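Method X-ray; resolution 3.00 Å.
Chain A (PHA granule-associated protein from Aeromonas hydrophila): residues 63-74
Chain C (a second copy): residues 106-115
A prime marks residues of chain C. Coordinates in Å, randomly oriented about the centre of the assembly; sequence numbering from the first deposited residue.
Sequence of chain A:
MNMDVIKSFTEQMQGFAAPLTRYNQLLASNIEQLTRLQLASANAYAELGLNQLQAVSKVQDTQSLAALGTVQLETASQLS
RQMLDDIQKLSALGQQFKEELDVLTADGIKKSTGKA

Chain A (63-74) QSLAALGTVQLE
Chain C 106-115: ADGIKKSTGK

Two nearly antiparallel helices from two copies of the granule-associated protein pack backbone to backbone through glycine and alanine, with a polar cluster of Gln72, Asp107′ and Lys111′ on one flank. The chain A helix from Leu65 and the chain C helix, which runs through Ala106′ to Ser112′, make an angle of 154° between their N-to-C directions, their axes approach to 6.4 Å, and the stretches bury 501 Å² in total. Phi/psi is roughly -65/-40 over Ala66 to Glu74 and Ala106′ to Ser112′, but -73/-14 at Leu65, -78/-17 at Thr113′ and -36/-78 at Gly114′. Ser64 (phi/psi -60/116, chi1 p) caps the first by accepting a weak bond from Ala67 N to OG, 3.3 Å.

In register, Ala66 CA lies 4.0 Å from Ser112′ CA and Gly69 CA 4.3 Å from Gly108′ CA. Glycine permits this closeness: an ideal CB on Gly69 would lie 2.6 Å from Lys111′ CB, and one on Gly108′ 2.7 Å from Leu73 N. Gly69 O and Gly108′ O, both acceptors, sit 3.2 Å apart without bonding; each takes a helical bond from its own chain, from Leu73 N and Ser112′ N. CA-H...O contacts run in both directions between the chains, joining Ala66 CA to Lys111′ O (3.3 Å) and Ser112′ CA to Ala66 O (3.6 Å).

The small Ser112′ side chain is a knob among Ala66, Gly69, Thr70 and Leu73; its chi1 of 91° lets OG bond Ile109′ O at 2.7 Å, satisfying the hydroxyl within its own helix. Leu73 (t, t) points toward the partner, placing CG 3.7 Å from CG1 of Ile109′ (m, t).

Buried Gln72 (t, t, chi3 -11°) extends toward chain C, where NE2 donates to Asp107′ OD2 at 3.0 Å and OE1 accepts from Lys111′ NZ at a very short 2.5 Å. Lys111′ (m, t, t, chi4 124°) also forms a salt bridge, NZ to OD2 of Asp107′ (chi1 t), 2.4 Å. The amide thus serves both charged partners. Lys115′, modelled only to CB, brings that atom 3.4 Å from Ala66 CB.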

ATOM      1  N   GLN A  63      -8.388 -12.414  38.335  1.00124.39           N
ATOM      2  CA  GLN A  63      -7.700 -13.696  38.353  1.00120.66           C
ATOM      3  C   GLN A  63      -8.320 -14.749  37.451  1.00126.86           C
ATOM      4  O   GLN A  63      -7.661 -15.759  37.176  1.00119.32           O
ATOM      5  CB  GLN A  63      -7.629 -14.243  39.788  1.00131.82           C
ATOM      6  CG  GLN A  63      -6.357 -13.852  40.537  1.00151.51           C
ATOM      7  CD  GLN A  63      -6.093 -12.349  40.529  1.00158.45           C
ATOM      8  OE1 GLN A  63      -5.074 -11.884  40.004  1.00154.25           O
ATOM      9  NE2 GLN A  63      -7.008 -11.585  41.122  1.00159.00           N
ATOM     10  N   SER A  64      -9.549 -14.537  36.978  1.00137.51           N
ATOM     11  CA  SER A  64     -10.300 -15.544  36.237  1.00136.25           C
ATOM     12  C   SER A  64      -9.541 -15.920  34.979  1.00126.25           C
ATOM     13  O   SER A  64      -9.349 -15.082  34.090  1.00120.03           O
ATOM     14  CB  SER A  64     -11.679 -15.012  35.869  1.00137.09           C
ATOM     15  OG  SER A  64     -11.561 -14.126  34.769  1.00132.33           O
ATOM     16  N   LEU A  65      -9.109 -17.181  34.904  1.00113.68           N
ATOM     17  CA  LEU A  65      -8.502 -17.688  33.680  1.00 97.55           C
ATOM     18  C   LEU A  65      -9.539 -17.904  32.596  1.00105.84           C
ATOM     19  O   LEU A  65      -9.166 -18.084  31.424  1.00 96.48           O
ATOM     20  CB  LEU A  65      -7.751 -18.981  33.971  1.00 86.83           C
ATOM     21  CG  LEU A  65      -6.618 -18.793  34.982  1.00101.50           C
ATOM     22  CD1 LEU A  65      -5.779 -20.044  35.123  1.00 89.22           C
ATOM     23  CD2 LEU A  65      -5.751 -17.598  34.593  1.00 98.19           C
ATOM     24  N   ALA A  66     -10.822 -17.894  32.982  1.00109.98           N
ATOM     25  CA  ALA A  66     -11.925 -17.948  32.032  1.00 90.96           C
ATOM     26  C   ALA A  66     -11.989 -16.692  31.169  1.00101.89           C
ATOM     27  O   ALA A  66     -12.217 -16.779  29.959  1.00104.01           O
ATOM     28  CB  ALA A  66     -13.234 -18.146  32.782  1.00 84.62           C
ATOM     29  N   ALA A  67     -11.848 -15.508  31.779  1.00 95.47           N
ATOM     30  CA  ALA A  67     -11.819 -14.280  30.989  1.00 87.11           C
ATOM     31  C   ALA A  67     -10.632 -14.286  30.037  1.00 90.34           C
ATOM     32  O   ALA A  67     -10.741 -13.845  28.884  1.00 80.23           O
ATOM     33  CB  ALA A  67     -11.763 -13.061  31.908  1.00 89.84           C
ATOM     34  N   LEU A  68      -9.493 -14.804  30.508  1.00 87.24           N
ATOM     35  CA  LEU A  68      -8.324 -14.955  29.655  1.00 87.60           C
ATOM     36  C   LEU A  68      -8.655 -15.855  28.474  1.00 91.71           C
ATOM     37  O   LEU A  68      -8.366 -15.513  27.319  1.00 82.67           O
ATOM     38  CB  LEU A  68      -7.152 -15.492  30.483  1.00 82.44           C
ATOM     39  CG  LEU A  68      -5.716 -15.390  29.944  1.00 85.26           C
ATOM     40  CD1 LEU A  68      -5.379 -16.518  28.983  1.00 92.40           C
ATOM     41  CD2 LEU A  68      -5.522 -14.057  29.239  1.00 81.67           C
ATOM     42  N   GLY A  69      -9.290 -17.001  28.745  1.00 84.55           N
ATOM     43  CA  GLY A  69      -9.679 -17.888  27.667  1.00 81.68           C
ATOM     44  C   GLY A  69     -10.678 -17.254  26.718  1.00 83.61           C
ATOM     45  O   GLY A  69     -10.628 -17.484  25.510  1.00 80.01           O
ATOM     46  N   THR A  70     -11.559 -16.403  27.233  1.00 90.77           N
ATOM     47  CA  THR A  70     -12.544 -15.770  26.368  1.00 82.09           C
ATOM     48  C   THR A  70     -11.868 -14.764  25.446  1.00 83.43           C
ATOM     49  O   THR A  70     -12.266 -14.605  24.280  1.00 76.18           O
ATOM     50  CB  THR A  70     -13.662 -15.142  27.213  1.00 78.88           C
ATOM     51  OG1 THR A  70     -14.909 -15.265  26.523  1.00 91.76           O
ATOM     52  CG2 THR A  70     -13.414 -13.680  27.538  1.00106.88           C
ATOM     53  N   VAL A  71     -10.849 -14.066  25.953  1.00 86.56           N
ATOM     54  CA  VAL A  71     -10.097 -13.164  25.096  1.00 80.53           C
ATOM     55  C   VAL A  71      -9.307 -13.964  24.057  1.00 86.94           C
ATOM     56  O   VAL A  71      -9.268 -13.597  22.875  1.00 76.73           O
ATOM     57  CB  VAL A  71      -9.193 -12.275  25.971  1.00 81.06           C
ATOM     58  CG1 VAL A  71      -8.012 -11.728  25.187  1.00 76.86           C
ATOM     59  CG2 VAL A  71     -10.013 -11.167  26.620  1.00102.25           C
ATOM     60  N   GLN A  72      -8.746 -15.116  24.456  1.00 76.32           N
ATOM     61  CA  GLN A  72      -7.999 -15.954  23.519  1.00 75.78           C
ATOM     62  C   GLN A  72      -8.904 -16.409  22.390  1.00 90.75           C
ATOM     63  O   GLN A  72      -8.598 -16.234  21.203  1.00 88.10           O
ATOM     64  CB  GLN A  72      -7.400 -17.153  24.264  1.00 76.75           C
ATOM     65  CG  GLN A  72      -6.629 -18.155  23.413  1.00 76.54           C
ATOM     66  CD  GLN A  72      -6.149 -19.362  24.211  1.00 77.73           C
ATOM     67  OE1 GLN A  72      -6.201 -19.370  25.444  1.00 78.73           O
ATOM     68  NE2 GLN A  72      -5.686 -20.390  23.510  1.00 77.77           N
ATOM     69  N   LEU A  73     -10.072 -16.914  22.767  1.00 96.25           N
ATOM     70  CA  LEU A  73     -11.094 -17.376  21.847  1.00 74.78           C
ATOM     71  C   LEU A  73     -11.471 -16.287  20.847  1.00 88.82           C
ATOM     72  O   LEU A  73     -11.421 -16.495  19.626  1.00 77.39           O
ATOM     73  CB  LEU A  73     -12.293 -17.700  22.723  1.00 75.54           C
ATOM     74  CG  LEU A  73     -13.628 -18.354  22.525  1.00 94.24           C
ATOM     75  CD1 LEU A  73     -14.210 -18.495  23.933  1.00 76.87           C
ATOM     76  CD2 LEU A  73     -14.490 -17.498  21.658  1.00 92.06           C
ATOM     77  N   GLU A  74     -11.813 -15.096  21.358  1.00 90.37           N
ATOM     78  CA  GLU A  74     -12.212 -13.985  20.498  1.00 76.91           C
ATOM     79  C   GLU A  74     -11.118 -13.598  19.511  1.00 76.10           C
ATOM     80  O   GLU A  74     -11.372 -13.433  18.311  1.00 86.00           O
ATOM     81  CB  GLU A  74     -12.596 -12.777  21.354  1.00 85.74           C
ATOM     82  CG  GLU A  74     -14.055 -12.749  21.820  1.00 97.72           C
ATOM     83  CD  GLU A  74     -15.036 -12.138  20.807  1.00117.23           C
ATOM     84  OE1 GLU A  74     -14.656 -11.882  19.640  1.00133.75           O
ATOM     85  OE2 GLU A  74     -16.209 -11.927  21.190  1.00114.77           O
TER
ATOM     86  N   ALA C 106     -10.217 -23.367  20.133  1.00 76.39           N
ATOM     87  CA  ALA C 106     -10.858 -24.389  20.959  1.00 77.44           C
ATOM     88  C   ALA C 106     -10.229 -24.486  22.346  1.00 78.34           C
ATOM     89  O   ALA C 106     -10.923 -24.810  23.324  1.00 79.47           O
ATOM     90  CB  ALA C 106     -10.809 -25.743  20.260  1.00 78.02           C
ATOM     91  N   ASP C 107      -8.917 -24.234  22.445  1.00 91.65           N
ATOM     92  CA  ASP C 107      -8.275 -24.073  23.751  1.00 99.68           C
ATOM     93  C   ASP C 107      -8.846 -22.866  24.492  1.00 92.90           C
ATOM     94  O   ASP C 107      -9.075 -22.915  25.712  1.00 90.91           O
ATOM     95  CB  ASP C 107      -6.756 -23.942  23.552  1.00110.68           C
ATOM     96  CG  ASP C 107      -5.965 -23.845  24.869  1.00120.79           C
ATOM     97  OD1 ASP C 107      -6.141 -24.705  25.769  1.00113.93           O
ATOM     98  OD2 ASP C 107      -5.136 -22.909  24.980  1.00116.43           O
ATOM     99  N   GLY C 108      -9.099 -21.773  23.762  1.00 77.85           N
ATOM    100  CA  GLY C 108      -9.770 -20.631  24.363  1.00 86.44           C
ATOM    101  C   GLY C 108     -11.144 -20.967  24.913  1.00 88.82           C
ATOM    102  O   GLY C 108     -11.519 -20.504  25.994  1.00 78.80           O
ATOM    103  N   ILE C 109     -11.908 -21.780  24.187  1.00 77.98           N
ATOM    104  CA  ILE C 109     -13.229 -22.171  24.657  1.00 78.55           C
ATOM    105  C   ILE C 109     -13.129 -23.025  25.920  1.00 79.85           C
ATOM    106  O   ILE C 109     -13.865 -22.804  26.890  1.00 80.52           O
ATOM    107  CB  ILE C 109     -13.994 -22.896  23.543  1.00 85.29           C
ATOM    108  CG1 ILE C 109     -14.279 -21.951  22.377  1.00 77.10           C
ATOM    109  CG2 ILE C 109     -15.278 -23.428  24.084  1.00 82.49           C
ATOM    110  CD1 ILE C 109     -15.053 -22.610  21.249  1.00 76.93           C
ATOM    111  N   LYS C 110     -12.233 -24.018  25.929  1.00 80.35           N
ATOM    112  CA  LYS C 110     -12.099 -24.867  27.117  1.00 81.73           C
ATOM    113  C   LYS C 110     -11.731 -24.043  28.358  1.00 87.66           C
ATOM    114  O   LYS C 110     -12.309 -24.220  29.446  1.00 83.30           O
ATOM    115  CB  LYS C 110     -11.066 -25.965  26.843  1.00 82.27           C
ATOM    116  CG  LYS C 110     -10.771 -26.932  28.003  1.00 83.87           C
ATOM    117  CD  LYS C 110      -9.601 -27.869  27.636  1.00 84.48           C
ATOM    118  CE  LYS C 110      -9.378 -28.992  28.650  1.00 86.23           C
ATOM    119  NZ  LYS C 110     -10.196 -30.227  28.374  1.00119.79           N
ATOM    120  N   LYS C 111     -10.778 -23.116  28.210  1.00 95.09           N
ATOM    121  CA  LYS C 111     -10.404 -22.262  29.338  1.00 88.74           C
ATOM    122  C   LYS C 111     -11.552 -21.340  29.736  1.00 97.71           C
ATOM    123  O   LYS C 111     -11.737 -21.032  30.923  1.00 83.37           O
ATOM    124  CB  LYS C 111      -9.170 -21.441  28.989  1.00 81.98           C
ATOM    125  CG  LYS C 111      -7.927 -22.222  28.595  1.00 82.24           C
ATOM    126  CD  LYS C 111      -6.754 -21.242  28.415  1.00 97.58           C
ATOM    127  CE  LYS C 111      -5.504 -21.914  27.888  1.00 82.23           C
ATOM    128  NZ  LYS C 111      -5.081 -21.231  26.637  1.00 80.94           N
ATOM    129  N   SER C 112     -12.331 -20.894  28.742  1.00 90.59           N
ATOM    130  CA  SER C 112     -13.448 -19.986  28.970  1.00 92.66           C
ATOM    131  C   SER C 112     -14.550 -20.642  29.787  1.00 95.81           C
ATOM    132  O   SER C 112     -15.264 -19.961  30.534  1.00104.99           O
ATOM    133  CB  SER C 112     -14.015 -19.508  27.629  1.00 97.24           C
ATOM    134  OG  SER C 112     -15.055 -20.355  27.163  1.00 92.90           O
ATOM    135  N   THR C 113     -14.727 -21.952  29.638  1.00 97.83           N
ATOM    136  CA  THR C 113     -15.596 -22.646  30.576  1.00103.25           C
ATOM    137  C   THR C 113     -14.907 -22.896  31.903  1.00106.52           C
ATOM    138  O   THR C 113     -15.586 -23.239  32.875  1.00100.15           O
ATOM    139  CB  THR C 113     -16.040 -23.984  30.025  1.00 83.88           C
ATOM    140  OG1 THR C 113     -15.053 -24.957  30.381  1.00105.60           O
ATOM    141  CG2 THR C 113     -16.175 -23.911  28.512  1.00 82.61           C
ATOM    142  N   GLY C 114     -13.578 -22.793  31.944  1.00125.67           N
ATOM    143  CA  GLY C 114     -12.853 -22.882  33.205  1.00141.84           C
ATOM    144  C   GLY C 114     -13.499 -22.269  34.442  1.00140.70           C
ATOM    145  O   GLY C 114     -14.041 -22.989  35.286  1.00 97.83           O
ATOM    146  N   LYS C 115     -13.437 -20.950  34.589  1.00182.97           N
ATOM    147  CA  LYS C 115     -13.992 -20.333  35.797  1.00190.51           C
ATOM    148  C   LYS C 115     -15.499 -20.146  35.655  1.00185.01           C
ATOM    149  O   LYS C 115     -16.169 -20.929  34.978  1.00175.98           O
ATOM    150  CB  LYS C 115     -13.299 -18.990  36.102  1.00185.37           C
TER